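Local coordinates for blue copper protein (PDB 3EF4) that binds a single copper ion and, as a pseudoazurin of the periplasm, probably carries electrons between redox partners, at residues 72-77 with 100-105. Numbering follows the deposited sequence.
Sequences EGLYVL and DQIKEY
I102 drives its side chain between L74 and V76 where the helix 99-104 packs on the strand 73-78 of the cupredoxin beta-sandwich. L74 and V76 are alternate residues, so both side chains leave the strand on the face that meets the helix, while Y75 between them turns its ring to the other face, against F67 and W50. Packing is tightest around the longer branch of I102: CG1 lies 3.6 Å from CB of L74 and 3.8 Å from CD1 of L74. With CG1 anti to its own carbonyl carbon (chi1 -59°), that branch reaches out to the strand, then turns at CG1 and brings CD1 within 3.9 Å of CG2 of V76. Branched aliphatic residues suit this buried, apolar seam, which has no hydrogen bond across it. Cutting I102 back to an alanine removes all beyond CB and is likely to open a gap beside CB of L74 and CG2 of V76, weakening the helix's hold on the strand. I102 also touches I119 of the helix 109-119, so it joins three elements. The outer side is looser: D100, Q101, K103 and E104 lie on the exposed side of the helix, as suits charged and polar residues, though K103 also touches I119. Y105 instead packs on V46 and L115, its hydroxyl hydrogen-bonded to the hydroxyl of Y83. The copper is remote, about 13 Å from the side chain of V76. CD1 of I102 rests against the backbone O of L74 at 3.6 Å, a van der Waals contact.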
loop_
_atom_site.group_PDB
_atom_site.type_symbol
_atom_site.label_atom_id
_atom_site.label_comp_id
_atom_site.label_asym_id
_atom_site.label_seq_id
_atom_site.Cartn_x
_atom_site.Cartn_y
_atom_site.Cartn_z
ATOM N N GLU A 72 -11.299 -10.256 -1.368
ATOM C CA GLU A 72 -11.494 -9.326 -0.259
ATOM C C GLU A 72 -10.365 -9.463 0.733
ATOM O O GLU A 72 -9.822 -10.564 0.935
ATOM C CB GLU A 72 -12.841 -9.649 0.452
ATOM C CG GLU A 72 -12.785 -10.964 1.242
ATOM C CD GLU A 72 -14.055 -11.568 1.824
ATOM O OE1 GLU A 72 -15.071 -10.840 1.886
ATOM O OE2 GLU A 72 -14.098 -12.790 2.231
ATOM N N GLY A 73 -10.027 -8.356 1.372
ATOM C CA GLY A 73 -9.032 -8.300 2.440
ATOM C C GLY A 73 -8.129 -7.078 2.316
ATOM O O GLY A 73 -8.373 -6.176 1.527
ATOM N N LEU A 74 -7.078 -7.082 3.110
ATOM C CA LEU A 74 -6.144 -5.999 3.241
ATOM C C LEU A 74 -4.812 -6.335 2.636
ATOM O O LEU A 74 -4.265 -7.395 2.936
ATOM C CB LEU A 74 -5.965 -5.615 4.728
ATOM C CG LEU A 74 -7.195 -5.052 5.399
ATOM C CD1 LEU A 74 -7.002 -5.040 6.905
ATOM C CD2 LEU A 74 -7.473 -3.638 4.917
ATOM N N TYR A 75 -4.287 -5.420 1.850
ATOM C CA TYR A 75 -3.091 -5.595 1.034
ATOM C C TYR A 75 -2.089 -4.478 1.336
ATOM O O TYR A 75 -2.367 -3.311 1.112
ATOM C CB TYR A 75 -3.497 -5.539 -0.437
ATOM C CG TYR A 75 -4.384 -6.669 -0.851
ATOM C CD1 TYR A 75 -5.756 -6.616 -0.676
ATOM C CD2 TYR A 75 -3.849 -7.823 -1.422
ATOM C CE1 TYR A 75 -6.578 -7.671 -1.062
ATOM C CE2 TYR A 75 -4.647 -8.855 -1.805
ATOM C CZ TYR A 75 -6.012 -8.794 -1.616
ATOM O OH TYR A 75 -6.805 -9.843 -2.048
ATOM N N VAL A 76 -0.938 -4.889 1.821
ATOM C CA VAL A 76 0.131 -3.950 2.143
ATOM C C VAL A 76 1.154 -3.954 1.028
ATOM O O VAL A 76 1.667 -5.036 0.663
ATOM C CB VAL A 76 0.820 -4.324 3.487
ATOM C CG1 VAL A 76 1.872 -3.274 3.823
ATOM C CG2 VAL A 76 -0.186 -4.435 4.602
ATOM N N LEU A 77 1.479 -2.760 0.528
ATOM C CA LEU A 77 2.562 -2.590 -0.430
ATOM C C LEU A 77 3.585 -1.635 0.152
ATOM O O LEU A 77 3.282 -0.783 0.965
ATOM C CB LEU A 77 2.081 -2.133 -1.795
ATOM C CG LEU A 77 1.106 -3.044 -2.519
ATOM C CD1 LEU A 77 -0.329 -2.745 -2.163
ATOM C CD2 LEU A 77 1.298 -2.956 -4.035
ATOM N N ASP A 100 -6.735 -9.006 11.631
ATOM C CA ASP A 100 -5.945 -9.479 12.779
ATOM C C ASP A 100 -4.506 -9.707 12.324
ATOM O O ASP A 100 -3.564 -9.355 13.021
ATOM C CB ASP A 100 -6.530 -10.756 13.366
ATOM C CG ASP A 100 -7.871 -10.708 14.018
ATOM O OD1 ASP A 100 -8.568 -11.746 14.180
ATOM O OD2 ASP A 100 -8.295 -9.618 14.450
ATOM N N GLN A 101 -4.349 -10.337 11.158
ATOM C CA GLN A 101 -3.010 -10.621 10.635
ATOM C C GLN A 101 -2.260 -9.349 10.273
ATOM O O GLN A 101 -1.062 -9.280 10.550
ATOM C CB GLN A 101 -3.147 -11.591 9.469
ATOM C CG GLN A 101 -3.633 -12.973 9.883
ATOM C CD GLN A 101 -5.043 -13.132 10.353
ATOM O OE1 GLN A 101 -5.954 -12.520 9.814
ATOM N NE2 GLN A 101 -5.172 -13.960 11.434
ATOM N N ILE A 102 -2.889 -8.329 9.702
ATOM C CA ILE A 102 -2.195 -7.059 9.413
ATOM C C ILE A 102 -1.747 -6.406 10.719
ATOM O O ILE A 102 -0.637 -5.872 10.798
ATOM C CB ILE A 102 -3.123 -6.133 8.631
ATOM C CG1 ILE A 102 -3.621 -6.680 7.314
ATOM C CG2 ILE A 102 -2.509 -4.769 8.467
ATOM C CD1 ILE A 102 -2.725 -6.996 6.199
ATOM N N LYS A 103 -2.570 -6.449 11.777
ATOM C CA LYS A 103 -2.174 -5.867 13.057
ATOM C C LYS A 103 -1.043 -6.664 13.704
ATOM O O LYS A 103 -0.248 -6.014 14.402
ATOM C CB LYS A 103 -3.347 -5.832 14.002
ATOM C CG LYS A 103 -4.420 -4.849 13.574
ATOM C CD LYS A 103 -5.464 -4.794 14.675
ATOM C CE LYS A 103 -6.296 -3.526 14.602
ATOM N NZ LYS A 103 -7.285 -3.507 15.725
ATOM N N GLU A 104 -0.936 -7.968 13.454
ATOM C CA GLU A 104 0.111 -8.843 14.030
ATOM C C GLU A 104 1.441 -8.610 13.340
ATOM O O GLU A 104 2.492 -8.964 13.858
ATOM C CB GLU A 104 -0.240 -10.339 13.945
ATOM C CG GLU A 104 -1.121 -10.899 15.043
ATOM C CD GLU A 104 -1.578 -12.332 14.778
ATOM O OE1 GLU A 104 -1.178 -13.208 15.609
ATOM O OE2 GLU A 104 -2.324 -12.545 13.750
ATOM N N TYR A 105 1.446 -8.044 12.134
ATOM C CA TYR A 105 2.695 -7.866 11.379
ATOM C C TYR A 105 3.575 -6.857 12.058
ATOM O O TYR A 105 3.155 -5.751 12.439
ATOM C CB TYR A 105 2.341 -7.456 9.966
ATOM C CG TYR A 105 3.546 -7.060 9.151
ATOM C CD1 TYR A 105 3.677 -5.749 8.710
ATOM C CD2 TYR A 105 4.553 -7.977 8.830
ATOM C CE1 TYR A 105 4.758 -5.341 7.955
ATOM C CE2 TYR A 105 5.650 -7.567 8.074
ATOM C CZ TYR A 105 5.747 -6.240 7.649
ATOM O OH TYR A 105 6.849 -5.819 6.897
#